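Local structure of acetone carboxylase alpha subunit (5M45) at residues 438-443 with 452-457; 496-501 with 523-528; 561-566 with 608-613; 565-570 with 615-620; 576-581 with 588-593. The protein is the alpha subunit of acetone carboxylase, a large metal-binding protein of the hydantoinase B/oxoprolinase family that assembles with other protein chains. All coordinates share one frame; numbering follows the deposited sequence.

Contact 1: residues 438-443 with 452-457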
# COMPACT_ATOMS: atom_id res chain seq x y z
N TRP A 438 11.50 -19.98 -7.72
CA TRP A 438 11.69 -18.53 -7.92
C TRP A 438 12.76 -17.97 -6.96
O TRP A 438 12.51 -17.80 -5.73
CB TRP A 438 10.35 -17.79 -7.74
CG TRP A 438 9.30 -18.17 -8.72
CD1 TRP A 438 8.31 -19.13 -8.54
CD2 TRP A 438 9.09 -17.64 -10.05
NE1 TRP A 438 7.53 -19.23 -9.65
CE2 TRP A 438 7.99 -18.35 -10.61
CE3 TRP A 438 9.75 -16.70 -10.83
CZ2 TRP A 438 7.50 -18.10 -11.90
CZ3 TRP A 438 9.27 -16.43 -12.14
CH2 TRP A 438 8.13 -17.13 -12.65
N LEU A 439 13.96 -17.73 -7.50
CA LEU A 439 15.05 -17.13 -6.74
C LEU A 439 14.70 -15.66 -6.46
O LEU A 439 14.45 -14.90 -7.38
CB LEU A 439 16.39 -17.24 -7.51
CG LEU A 439 17.66 -16.61 -6.91
CD1 LEU A 439 18.92 -17.31 -7.38
CD2 LEU A 439 17.80 -15.09 -7.17
N GLN A 440 14.66 -15.30 -5.19
CA GLN A 440 14.22 -13.94 -4.76
C GLN A 440 15.07 -13.43 -3.60
O GLN A 440 15.73 -14.20 -2.91
CB GLN A 440 12.76 -13.99 -4.31
CG GLN A 440 11.79 -14.32 -5.45
CD GLN A 440 10.38 -14.52 -4.95
OE1 GLN A 440 9.62 -13.57 -4.78
NE2 GLN A 440 10.03 -15.78 -4.68
N GLY A 441 15.03 -12.13 -3.39
CA GLY A 441 15.78 -11.45 -2.35
C GLY A 441 15.90 -9.96 -2.54
O GLY A 441 15.48 -9.42 -3.56
N GLY A 442 16.50 -9.28 -1.56
CA GLY A 442 16.64 -7.83 -1.60
C GLY A 442 17.69 -7.26 -0.65
O GLY A 442 18.30 -7.98 0.15
N GLY A 443 17.87 -5.94 -0.76
CA GLY A 443 18.90 -5.20 -0.01
C GLY A 443 19.63 -4.25 -0.95
O GLY A 443 19.01 -3.69 -1.88
N ALA A 452 15.69 -5.41 -5.44
CA ALA A 452 15.16 -6.75 -5.26
C ALA A 452 15.43 -7.56 -6.53
O ALA A 452 15.64 -6.99 -7.60
CB ALA A 452 13.66 -6.72 -4.97
N VAL A 453 15.48 -8.87 -6.37
CA VAL A 453 15.67 -9.80 -7.49
C VAL A 453 14.50 -10.81 -7.58
O VAL A 453 13.81 -11.09 -6.57
CB VAL A 453 17.03 -10.54 -7.44
CG1 VAL A 453 18.17 -9.54 -7.43
CG2 VAL A 453 17.19 -11.46 -6.22
N ASN A 454 14.28 -11.31 -8.79
CA ASN A 454 13.26 -12.31 -9.06
C ASN A 454 13.61 -13.00 -10.38
O ASN A 454 13.22 -12.54 -11.45
CB ASN A 454 11.87 -11.69 -9.13
CG ASN A 454 10.76 -12.75 -9.13
OD1 ASN A 454 10.15 -13.02 -8.11
ND2 ASN A 454 10.48 -13.33 -10.30
N SER A 455 14.37 -14.10 -10.31
CA SER A 455 14.88 -14.74 -11.50
C SER A 455 13.77 -15.42 -12.31
O SER A 455 12.94 -16.20 -11.73
CB SER A 455 15.92 -15.82 -11.16
OG SER A 455 16.34 -16.47 -12.34
N PHE A 456 13.79 -15.18 -13.62
CA PHE A 456 12.89 -15.87 -14.57
C PHE A 456 13.57 -17.07 -15.29
O PHE A 456 13.15 -17.49 -16.37
CB PHE A 456 12.24 -14.87 -15.56
CG PHE A 456 10.87 -14.37 -15.10
CD1 PHE A 456 10.75 -13.49 -14.05
CD2 PHE A 456 9.70 -14.78 -15.76
CE1 PHE A 456 9.51 -13.04 -13.62
CE2 PHE A 456 8.48 -14.35 -15.34
CZ PHE A 456 8.37 -13.46 -14.28
N GLU A 457 14.55 -17.70 -14.62
CA GLU A 457 15.08 -18.99 -15.07
C GLU A 457 13.93 -20.02 -15.13
O GLU A 457 13.99 -20.88 -15.99
CB GLU A 457 16.25 -19.50 -14.19
CG GLU A 457 17.57 -18.81 -14.52
CD GLU A 457 18.80 -19.41 -13.86
OE1 GLU A 457 18.74 -19.96 -12.73
OE2 GLU A 457 19.88 -19.31 -14.51
O HOH W 1 14.03 -18.56 -10.60
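Gly441 O accepts one hydrogen bond from the facing strand, Val453 N donating at 2.9 Å with an N-H...O angle of 161°, and a weaker CA-H...O contact from Ala452 CA at 3.2 Å supplements it. Two residues earlier Leu439 O repeats the pattern, taking the N-H of Ser455 at 3.0 Å, here in the carbonyl plane, and the CA-H of Asn454. A water extends the ladder past its last direct bond, accepting from Leu439 N and donating to Ser455 O. On the Val453 face, Val453 CG2 is met by Leu439 CD2 at 3.8 Å. On the other, Asn454 CG is anti to its backbone N, beside the carbonyl carbon, where the amide lies alongside Gln440; Asn454 OD1 sits 3.4 Å from Gln440 CG and takes its hydrogen bond from Ser186 N, while Asn454 ND2 approaches Trp438 CE3. Trp438 also reaches Phe456: its CZ3 stands 3.6 Å above the plane and over the centre of the phenyl ring, an edge-to-face pair with planes at 74°. Phe456 in turn meets the ring of His175, a manganese ligand, edge-to-face. The strands run antiparallel at 172°, the geometry of a beta hairpin, and this one ends in aromatic packing beside the manganese site.

Contact 2: residues 496-501 with 523-528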
# COMPACT_ATOMS: atom_id res chain seq x y z
N PRO A 496 23.13 -8.97 -7.61
CA PRO A 496 24.47 -9.01 -6.99
C PRO A 496 24.87 -10.46 -6.64
O PRO A 496 25.06 -10.81 -5.48
CB PRO A 496 24.30 -8.13 -5.75
CG PRO A 496 22.90 -8.42 -5.33
CD PRO A 496 22.11 -8.57 -6.61
N LEU A 497 25.00 -11.26 -7.70
CA LEU A 497 25.22 -12.71 -7.65
C LEU A 497 26.10 -13.08 -8.86
O LEU A 497 25.97 -12.45 -9.92
CB LEU A 497 23.89 -13.50 -7.77
CG LEU A 497 22.75 -13.18 -6.78
CD1 LEU A 497 21.47 -13.89 -7.21
CD2 LEU A 497 23.11 -13.60 -5.37
N VAL A 498 26.94 -14.11 -8.72
CA VAL A 498 27.66 -14.68 -9.85
C VAL A 498 27.42 -16.18 -10.01
O VAL A 498 27.25 -16.90 -9.04
CB VAL A 498 29.20 -14.44 -9.79
CG1 VAL A 498 29.49 -12.93 -9.89
CG2 VAL A 498 29.82 -15.00 -8.53
N TYR A 499 27.37 -16.62 -11.28
CA TYR A 499 27.20 -18.02 -11.62
C TYR A 499 28.46 -18.86 -11.38
O TYR A 499 29.53 -18.56 -11.89
CB TYR A 499 26.78 -18.17 -13.09
CG TYR A 499 25.34 -17.80 -13.38
CD1 TYR A 499 24.98 -16.49 -13.64
CD2 TYR A 499 24.36 -18.79 -13.42
CE1 TYR A 499 23.66 -16.15 -13.90
CE2 TYR A 499 23.05 -18.47 -13.66
CZ TYR A 499 22.69 -17.14 -13.91
OH TYR A 499 21.39 -16.80 -14.19
N LEU A 500 28.30 -19.91 -10.59
CA LEU A 500 29.29 -21.01 -10.50
C LEU A 500 28.85 -22.31 -11.21
O LEU A 500 29.60 -23.28 -11.24
CB LEU A 500 29.58 -21.31 -9.03
CG LEU A 500 30.16 -20.19 -8.15
CD1 LEU A 500 30.49 -20.74 -6.75
CD2 LEU A 500 31.40 -19.57 -8.74
N GLY A 501 27.60 -22.37 -11.69
CA GLY A 501 27.14 -23.50 -12.48
C GLY A 501 25.84 -23.21 -13.24
O GLY A 501 24.99 -22.42 -12.79
N LEU A 523 24.02 -22.78 -9.77
CA LEU A 523 24.59 -22.48 -8.48
C LEU A 523 25.03 -21.03 -8.50
O LEU A 523 25.83 -20.63 -9.36
CB LEU A 523 25.83 -23.37 -8.18
CG LEU A 523 26.52 -23.18 -6.83
CD1 LEU A 523 25.56 -23.37 -5.70
CD2 LEU A 523 27.71 -24.11 -6.63
N ARG A 524 24.53 -20.26 -7.53
CA ARG A 524 24.89 -18.84 -7.36
C ARG A 524 25.76 -18.61 -6.12
O ARG A 524 25.54 -19.24 -5.07
CB ARG A 524 23.65 -17.97 -7.22
CG ARG A 524 22.49 -18.30 -8.18
CD ARG A 524 22.88 -18.36 -9.65
NE ARG A 524 21.64 -18.33 -10.41
CZ ARG A 524 20.95 -17.23 -10.76
NH1 ARG A 524 21.40 -16.02 -10.50
NH2 ARG A 524 19.78 -17.37 -11.38
N MET A 525 26.71 -17.69 -6.25
CA MET A 525 27.49 -17.17 -5.14
C MET A 525 27.15 -15.69 -4.97
O MET A 525 27.17 -14.94 -5.94
CB MET A 525 28.99 -17.34 -5.37
CG MET A 525 29.83 -17.05 -4.12
SD MET A 525 31.63 -17.40 -4.20
CE MET A 525 32.13 -15.98 -5.17
N VAL A 526 26.85 -15.27 -3.74
CA VAL A 526 26.58 -13.84 -3.45
C VAL A 526 27.86 -13.02 -3.67
O VAL A 526 28.96 -13.41 -3.23
CB VAL A 526 26.01 -13.68 -2.04
CG1 VAL A 526 25.71 -12.22 -1.72
CG2 VAL A 526 24.70 -14.49 -1.88
N TRP A 527 27.74 -11.89 -4.37
CA TRP A 527 28.90 -11.10 -4.77
C TRP A 527 28.57 -9.61 -5.03
O TRP A 527 27.75 -9.29 -5.92
CB TRP A 527 29.53 -11.73 -6.03
CG TRP A 527 30.74 -10.97 -6.51
CD1 TRP A 527 30.83 -10.11 -7.58
CD2 TRP A 527 32.01 -10.96 -5.87
NE1 TRP A 527 32.10 -9.58 -7.65
CE2 TRP A 527 32.84 -10.08 -6.60
CE3 TRP A 527 32.51 -11.58 -4.72
CZ2 TRP A 527 34.17 -9.85 -6.25
CZ3 TRP A 527 33.84 -11.36 -4.37
CH2 TRP A 527 34.65 -10.46 -5.12
N ASN A 528 29.28 -8.71 -4.33
CA ASN A 528 29.06 -7.26 -4.38
C ASN A 528 27.64 -6.85 -3.88
O ASN A 528 27.08 -5.83 -4.33
CB ASN A 528 29.37 -6.74 -5.80
CG ASN A 528 29.94 -5.32 -5.81
OD1 ASN A 528 30.07 -4.67 -4.80
ND2 ASN A 528 30.27 -4.83 -7.01
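The guanidinium of Arg524 lies flat on the ring of Tyr499, with planes 21° apart and centres separated by 4.2 Å. Arg524 CD lies over the same phenol ring toward its rim, a CH-pi contact reached because the turn about CB-CG (chi2 -53°) places CD there, and Gly501 O lies at the ring edge, in plane. In return Tyr499 OH hangs over the rim of the guanidinium face; at 3.3 Å from Arg524 NH2 its angle is too poor for a hydrogen bond. The polar ends are satisfied elsewhere: Glu457 takes Arg524 NH2 on OE1 and Tyr499 OH on OE2, while Glu495 and Ser522 hold NH1 and NE. Trp527 meets Val498 CG1 obliquely through CD1, at 3.9 Å, and its NE1 bonds an acidic side chain of the chain of another protein.

On the face carrying Leu497 and Val526, their CD2 and CG2 methyls touch; on that of Val498 and Met525, Met525 CB touches both Val498 CG2 and, from the corner residue, Leu500 CD1, each at 4.0 Å. Val498 and Met525 exchange two backbone bonds of 2.9 Å each. Farther along, Leu523 O takes Leu500 N at 2.9 Å and, weakly, Gly501 N. Two residues thus face one, the classic beta bulge, set here in an antiparallel strand pair at a sheet edge against which a chain of another protein packs.

Contact 3: residues 561-566 with 608-613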
# COMPACT_ATOMS: atom_id res chain seq x y z
N ALA A 561 21.27 -24.28 0.46
CA ALA A 561 21.93 -23.02 0.72
C ALA A 561 23.08 -23.22 1.69
O ALA A 561 23.03 -24.13 2.54
CB ALA A 561 20.95 -22.00 1.29
N ALA A 562 24.11 -22.38 1.59
CA ALA A 562 25.28 -22.47 2.48
C ALA A 562 25.77 -21.09 2.95
O ALA A 562 26.00 -20.21 2.15
CB ALA A 562 26.41 -23.25 1.78
N HIS A 563 25.91 -20.94 4.27
CA HIS A 563 26.40 -19.71 4.92
C HIS A 563 27.77 -19.93 5.55
O HIS A 563 28.15 -21.06 5.83
CB HIS A 563 25.42 -19.25 6.01
CG HIS A 563 24.05 -18.96 5.50
ND1 HIS A 563 23.79 -17.90 4.66
CD2 HIS A 563 22.86 -19.57 5.71
CE1 HIS A 563 22.50 -17.88 4.36
NE2 HIS A 563 21.90 -18.86 5.01
N LYS A 564 28.51 -18.84 5.77
CA LYS A 564 29.85 -18.88 6.36
C LYS A 564 30.73 -19.94 5.71
O LYS A 564 31.33 -20.78 6.39
CB LYS A 564 29.76 -19.15 7.86
CG LYS A 564 28.90 -18.16 8.63
CD LYS A 564 28.41 -18.83 9.92
CE LYS A 564 28.22 -17.85 11.07
NZ LYS A 564 27.73 -16.49 10.68
N THR A 565 30.77 -19.89 4.38
CA THR A 565 31.39 -20.93 3.55
C THR A 565 32.92 -20.98 3.63
O THR A 565 33.51 -22.03 3.31
CB THR A 565 31.03 -20.72 2.06
OG1 THR A 565 31.52 -19.44 1.63
CG2 THR A 565 29.51 -20.80 1.85
N ASN A 566 33.54 -19.85 3.99
CA ASN A 566 35.00 -19.67 3.92
C ASN A 566 35.53 -19.70 2.47
O ASN A 566 36.72 -19.94 2.25
CB ASN A 566 35.72 -20.69 4.81
CG ASN A 566 37.16 -20.28 5.16
OD1 ASN A 566 37.46 -19.12 5.38
ND2 ASN A 566 38.05 -21.28 5.21
N THR A 608 10.76 -17.66 4.16
CA THR A 608 10.78 -16.20 4.19
C THR A 608 12.23 -15.74 4.23
O THR A 608 13.14 -16.55 4.49
CB THR A 608 10.01 -15.64 5.41
OG1 THR A 608 10.53 -16.19 6.65
CG2 THR A 608 8.53 -15.98 5.28
N GLU A 609 12.43 -14.45 4.02
CA GLU A 609 13.77 -13.88 3.85
C GLU A 609 14.75 -14.21 5.01
O GLU A 609 14.37 -14.20 6.19
CB GLU A 609 13.72 -12.37 3.51
CG GLU A 609 13.42 -11.39 4.61
CD GLU A 609 13.33 -9.91 4.12
OE1 GLU A 609 12.37 -9.21 4.53
OE2 GLU A 609 14.20 -9.43 3.35
N GLU A 610 15.99 -14.55 4.63
CA GLU A 610 17.07 -14.88 5.57
C GLU A 610 18.34 -14.13 5.13
O GLU A 610 18.58 -13.95 3.93
CB GLU A 610 17.23 -16.43 5.55
CG GLU A 610 18.52 -17.06 6.01
CD GLU A 610 18.42 -18.58 6.01
OE1 GLU A 610 19.12 -19.27 5.19
OE2 GLU A 610 17.59 -19.12 6.80
N MET A 611 19.14 -13.68 6.10
CA MET A 611 20.40 -12.94 5.83
C MET A 611 21.39 -13.82 5.02
O MET A 611 21.61 -14.98 5.37
CB MET A 611 21.05 -12.45 7.13
CG MET A 611 20.23 -11.38 7.85
SD MET A 611 20.86 -10.94 9.46
CE MET A 611 20.23 -12.28 10.42
N PHE A 612 21.92 -13.27 3.94
CA PHE A 612 23.04 -13.85 3.20
C PHE A 612 24.16 -12.79 3.07
O PHE A 612 23.89 -11.55 2.99
CB PHE A 612 22.65 -14.29 1.76
CG PHE A 612 21.90 -15.60 1.64
CD1 PHE A 612 20.59 -15.74 2.13
CD2 PHE A 612 22.45 -16.67 0.93
CE1 PHE A 612 19.90 -16.92 2.00
CE2 PHE A 612 21.75 -17.88 0.80
CZ PHE A 612 20.48 -18.01 1.33
N SER A 613 25.40 -13.25 2.98
CA SER A 613 26.57 -12.39 2.74
C SER A 613 27.37 -12.86 1.54
O SER A 613 27.26 -14.01 1.13
CB SER A 613 27.54 -12.44 3.90
OG SER A 613 26.87 -12.19 5.11
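The polar part rests on one straight bond: His563 NE2 donates to Glu610 OE1 over 2.8 Å with an N-H...O angle of 172°. The oxygen lies in the imidazole plane, whereas the nitrogen meets it from above the carboxylate plane; the ring and carboxylate planes are 67° apart. Glu610 reaches across with CG anti to the backbone N and an extended chain, and its other oxygen, OE2, makes a salt bridge with Lys600. His563 ND1 is held by Asp616 OD2. With a carboxylate at each ring nitrogen, the imidazole could well be stabilised in its protonated form.

These bonds tie together two sheets rather than two paired strands. Strand 559-563 belongs to a five-stranded antiparallel sheet and strand 610-612 is an outermost strand, within this chain, of a four-stranded one; the short axes pass 8.8 Å apart at 64°.

The aromatic part is a T-shaped pair. His563 presents its CE1 edge to Phe612, with CE1 3.4 Å above the phenyl plane and over its centre, and the two side chains cross at about a right angle. The same CE1 lies 3.2 Å from Met611 O, so this one carbon is bounded by a carbonyl as well as by the ring.

Apolar packing is slight: Ala561 CB touches Phe612 CZ at 4.0 Å, and Phe612 also packs on Met534 of strand 532-535. Beyond strand 610-612 lies the second subunit, another copy of this protein, whose Asp308 accepts from Met611 N.

Contact 4: residues 565-570 with 615-620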
# COMPACT_ATOMS: atom_id res chain seq x y z
N THR A 565 30.77 -19.89 4.38
CA THR A 565 31.39 -20.93 3.55
C THR A 565 32.92 -20.98 3.63
O THR A 565 33.51 -22.03 3.31
CB THR A 565 31.03 -20.72 2.06
OG1 THR A 565 31.52 -19.44 1.63
CG2 THR A 565 29.51 -20.80 1.85
N ASN A 566 33.54 -19.85 3.99
CA ASN A 566 35.00 -19.67 3.92
C ASN A 566 35.53 -19.70 2.47
O ASN A 566 36.72 -19.94 2.25
CB ASN A 566 35.72 -20.69 4.81
CG ASN A 566 37.16 -20.28 5.16
OD1 ASN A 566 37.46 -19.12 5.38
ND2 ASN A 566 38.05 -21.28 5.21
N LEU A 567 34.67 -19.44 1.48
CA LEU A 567 35.10 -19.57 0.07
C LEU A 567 36.18 -18.56 -0.34
O LEU A 567 36.96 -18.87 -1.21
CB LEU A 567 33.91 -19.53 -0.91
CG LEU A 567 33.25 -20.91 -1.13
CD1 LEU A 567 31.87 -20.75 -1.78
CD2 LEU A 567 34.17 -21.82 -1.97
N LYS A 568 36.23 -17.38 0.28
CA LYS A 568 37.31 -16.42 -0.07
C LYS A 568 38.70 -17.09 0.10
O LYS A 568 39.54 -17.03 -0.79
CB LYS A 568 37.22 -15.15 0.76
CG LYS A 568 38.23 -14.12 0.33
CD LYS A 568 38.11 -12.81 1.09
CE LYS A 568 39.34 -11.99 0.78
NZ LYS A 568 39.01 -10.58 0.48
N GLU A 569 38.90 -17.73 1.25
CA GLU A 569 40.17 -18.42 1.56
C GLU A 569 40.35 -19.70 0.73
O GLU A 569 41.47 -19.99 0.28
CB GLU A 569 40.24 -18.72 3.06
CG GLU A 569 41.58 -19.19 3.60
CD GLU A 569 42.75 -18.33 3.03
OE1 GLU A 569 43.59 -18.89 2.22
OE2 GLU A 569 42.81 -17.08 3.35
N LEU A 570 39.27 -20.45 0.50
CA LEU A 570 39.34 -21.66 -0.33
C LEU A 570 39.70 -21.34 -1.78
O LEU A 570 40.52 -22.04 -2.39
CB LEU A 570 38.04 -22.48 -0.24
CG LEU A 570 37.68 -23.05 1.13
CD1 LEU A 570 36.24 -23.54 1.13
CD2 LEU A 570 38.59 -24.19 1.57
N TYR A 615 30.04 -14.49 -0.71
CA TYR A 615 30.62 -15.84 -0.70
C TYR A 615 29.68 -16.98 -0.21
O TYR A 615 30.05 -18.15 -0.26
CB TYR A 615 32.00 -15.89 0.01
CG TYR A 615 33.06 -15.03 -0.65
CD1 TYR A 615 33.81 -15.50 -1.70
CD2 TYR A 615 33.38 -13.76 -0.14
CE1 TYR A 615 34.83 -14.76 -2.27
CE2 TYR A 615 34.39 -12.97 -0.70
CZ TYR A 615 35.12 -13.49 -1.77
OH TYR A 615 36.13 -12.77 -2.37
N ASP A 616 28.47 -16.64 0.23
CA ASP A 616 27.41 -17.63 0.49
C ASP A 616 26.85 -18.21 -0.83
O ASP A 616 26.98 -17.57 -1.91
CB ASP A 616 26.26 -17.04 1.33
CG ASP A 616 26.64 -16.74 2.79
OD1 ASP A 616 27.77 -17.06 3.25
OD2 ASP A 616 25.76 -16.18 3.52
N LEU A 617 26.25 -19.41 -0.74
CA LEU A 617 25.74 -20.14 -1.91
C LEU A 617 24.24 -20.37 -1.85
O LEU A 617 23.69 -20.56 -0.78
CB LEU A 617 26.43 -21.50 -2.02
CG LEU A 617 27.94 -21.54 -2.25
CD1 LEU A 617 28.42 -22.98 -2.25
CD2 LEU A 617 28.35 -20.83 -3.54
N TYR A 618 23.62 -20.36 -3.03
CA TYR A 618 22.17 -20.60 -3.21
C TYR A 618 22.00 -21.45 -4.48
O TYR A 618 22.53 -21.07 -5.55
CB TYR A 618 21.46 -19.24 -3.36
CG TYR A 618 19.93 -19.22 -3.52
CD1 TYR A 618 19.29 -19.71 -4.67
CD2 TYR A 618 19.11 -18.63 -2.52
CE1 TYR A 618 17.91 -19.67 -4.81
CE2 TYR A 618 17.73 -18.59 -2.67
CZ TYR A 618 17.13 -19.10 -3.82
OH TYR A 618 15.74 -19.05 -3.99
N LEU A 619 21.29 -22.59 -4.37
CA LEU A 619 20.96 -23.45 -5.54
C LEU A 619 19.58 -23.10 -6.10
O LEU A 619 18.60 -23.25 -5.40
CB LEU A 619 21.02 -24.94 -5.18
CG LEU A 619 20.67 -25.93 -6.30
CD1 LEU A 619 21.74 -25.90 -7.38
CD2 LEU A 619 20.52 -27.37 -5.79
N ASN A 620 19.52 -22.64 -7.35
CA ASN A 620 18.26 -22.45 -8.09
C ASN A 620 17.92 -23.68 -8.94
O ASN A 620 18.65 -24.01 -9.89
CB ASN A 620 18.34 -21.20 -9.01
CG ASN A 620 16.97 -20.57 -9.27
OD1 ASN A 620 16.09 -20.66 -8.44
ND2 ASN A 620 16.80 -19.93 -10.43
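Lys568 lays the start of its side chain over one face of Tyr615: CB is 3.8 Å from the ring centroid and only 15° off the ring normal, a CH-pi contact displaced toward the rim. The chain then runs out past the hydroxyl, with CG 3.7 Å from Tyr615 OH. The backbone also takes part, since Lys568 N lies over a ring face, 3.6 Å from Tyr615 CD1. Beside the ring, Thr565 OG1 donates to Tyr615 O at 2.7 Å, approaching from 54° above the carbonyl plane. The chi1 of Thr565 (61°) sets OG1 between its own backbone N and carbonyl carbon, where it can also accept from Leu567 N at 3.2 Å, which makes an ST turn at the helix start. One hydroxyl therefore links the first turn of the helix to the carbonyl of Tyr615. Leu567 CD1 lies 3.5 Å from Tyr615 O and 3.9 Å from Leu617 CD2, the two leucines crossing at about a right angle. The beginning of helix 567-573 is thereby set against the approach to strand 617-621, which runs in its sheet between strands 520-526 and 559-563, the latter leading into the helix itself.

Contact 5: residues 576-581 with 588-593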
# COMPACT_ATOMS: atom_id res chain seq x y z
N GLU A 576 39.60 -27.23 -3.69
CA GLU A 576 38.43 -27.57 -4.53
C GLU A 576 37.29 -26.64 -4.17
O GLU A 576 37.02 -26.37 -2.99
CB GLU A 576 37.82 -28.95 -4.25
CG GLU A 576 38.65 -30.21 -4.32
CD GLU A 576 37.71 -31.43 -4.05
OE1 GLU A 576 37.06 -31.88 -5.05
OE2 GLU A 576 37.58 -31.88 -2.86
N ILE A 577 36.58 -26.17 -5.19
CA ILE A 577 35.39 -25.34 -4.96
C ILE A 577 34.14 -25.90 -5.65
O ILE A 577 34.25 -26.54 -6.71
CB ILE A 577 35.64 -23.86 -5.31
CG1 ILE A 577 36.08 -23.69 -6.73
CG2 ILE A 577 36.69 -23.28 -4.39
CD1 ILE A 577 36.48 -22.24 -7.02
N PRO A 578 32.96 -25.73 -5.02
CA PRO A 578 31.71 -26.19 -5.66
C PRO A 578 31.47 -25.48 -7.00
O PRO A 578 31.48 -24.25 -7.05
CB PRO A 578 30.61 -25.82 -4.67
CG PRO A 578 31.32 -25.59 -3.38
CD PRO A 578 32.71 -25.16 -3.69
N LEU A 579 31.29 -26.28 -8.07
CA LEU A 579 30.93 -25.76 -9.39
C LEU A 579 29.91 -26.69 -10.05
O LEU A 579 29.76 -27.87 -9.64
CB LEU A 579 32.16 -25.64 -10.28
CG LEU A 579 33.37 -24.80 -9.79
CD1 LEU A 579 34.63 -25.19 -10.60
CD2 LEU A 579 33.04 -23.30 -9.87
N GLY A 580 29.17 -26.17 -11.04
CA GLY A 580 28.17 -26.99 -11.75
C GLY A 580 26.84 -27.14 -11.03
O GLY A 580 26.37 -26.21 -10.37
N GLY A 581 26.23 -28.33 -11.17
CA GLY A 581 24.97 -28.67 -10.52
C GLY A 581 25.13 -29.71 -9.41
O GLY A 581 26.17 -30.33 -9.26
N PRO A 588 25.79 -36.07 -2.53
CA PRO A 588 26.33 -34.79 -3.00
C PRO A 588 27.85 -34.70 -2.87
O PRO A 588 28.42 -35.34 -2.03
CB PRO A 588 25.68 -33.78 -2.05
CG PRO A 588 25.38 -34.53 -0.79
CD PRO A 588 25.14 -35.97 -1.21
N THR A 589 28.49 -33.90 -3.73
CA THR A 589 29.94 -33.68 -3.66
C THR A 589 30.30 -32.34 -2.98
O THR A 589 31.39 -32.21 -2.38
CB THR A 589 30.58 -33.68 -5.05
OG1 THR A 589 29.99 -32.67 -5.88
CG2 THR A 589 30.43 -35.06 -5.70
N TRP A 590 29.41 -31.33 -3.06
CA TRP A 590 29.74 -30.00 -2.56
C TRP A 590 29.93 -29.91 -1.03
O TRP A 590 30.79 -29.20 -0.55
CB TRP A 590 28.65 -28.97 -2.95
CG TRP A 590 28.46 -28.75 -4.41
CD1 TRP A 590 29.36 -29.00 -5.42
CD2 TRP A 590 27.31 -28.18 -5.04
NE1 TRP A 590 28.83 -28.63 -6.63
CE2 TRP A 590 27.57 -28.12 -6.42
CE3 TRP A 590 26.08 -27.71 -4.56
CZ2 TRP A 590 26.63 -27.62 -7.34
CZ3 TRP A 590 25.15 -27.21 -5.47
CH2 TRP A 590 25.44 -27.15 -6.84
N ASP A 591 29.12 -30.65 -0.30
CA ASP A 591 29.03 -30.46 1.16
C ASP A 591 30.38 -30.74 1.86
O ASP A 591 30.81 -29.97 2.72
CB ASP A 591 27.90 -31.33 1.75
CG ASP A 591 26.54 -31.05 1.13
OD1 ASP A 591 26.47 -30.80 -0.10
OD2 ASP A 591 25.51 -31.09 1.87
N ALA A 592 31.07 -31.79 1.42
CA ALA A 592 32.39 -32.14 1.97
C ALA A 592 33.50 -31.12 1.63
O ALA A 592 34.53 -31.12 2.30
CB ALA A 592 32.79 -33.54 1.52
N MET A 593 33.29 -30.28 0.62
CA MET A 593 34.24 -29.23 0.24
C MET A 593 34.15 -27.99 1.15
O MET A 593 35.02 -27.11 1.09
CB MET A 593 33.98 -28.77 -1.21
CG MET A 593 34.07 -29.84 -2.30
SD MET A 593 33.67 -29.12 -3.94
CE MET A 593 33.48 -30.60 -4.92
O HOH W 2 37.36 -27.41 -0.43
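The nearest CA atoms are those of Pro578 and Trp590, 5.3 Å apart, where an irregular run, 576-581, passes a single helix-like turn, 590-593, whose Met593 N bonds back to Trp590 O. Both belong to the long connection between helix 567-573 and strand 598-602 of a five-stranded antiparallel sheet, and the contact folds that connection on itself.

Trp590 carries the larger share. Pro578 CB sits over one face of its five-membered ring, 3.7 Å from the centroid and 19° off the normal, a CH-pi contact. At the ring edge Trp590 NE1 donates to Leu579 O over 3.2 Å; the N-H...O angle is 150° and the donor stands 46° above the carbonyl plane, a moderately bent bond. The indole also meets the ring of Phe560, on the sheet strand 559-563.

Met593, CG anti to its carbonyl carbon and the chain extended beyond, carries SD to Pro578 N, 3.6 Å away, and close to the carbonyl carbon of Ile577, while CE touches Glu576 OE1, that glutamate crossing the methionine at about a right angle. A water joins the backbones there, donating to Glu576 O and Met593 O, each at 2.8 Å. At the far end the contact buries Gly580 O without a polar partner: it lies near the indole plane, 3.4 Å from Trp590 CZ2.

Contacts 2, 3 and 4 meet in one five-stranded sheet, with the centre of contact 4 about 9 Å from those of the other two: Arg524 N bonds Tyr618 O and Ala562 O accepts from Leu617 N, at 2.9 and 3.0 Å. The centre of contact 5 is about 10 Å from that of contact 4, and Leu500 O of contact 2 takes Gly580 N at 2.9 Å. Contact 1 lies on the metal side, with the side chain of Phe456 about 5 Å from the manganese ion; its Glu457 OE1 also accepts from Asn620 ND2 of contact 4. Contact 3 reaches the sheet of contact 1 through strand 610-612. Contacts 1 and 5 stand about 23 Å apart, centre to centre, and do not touch.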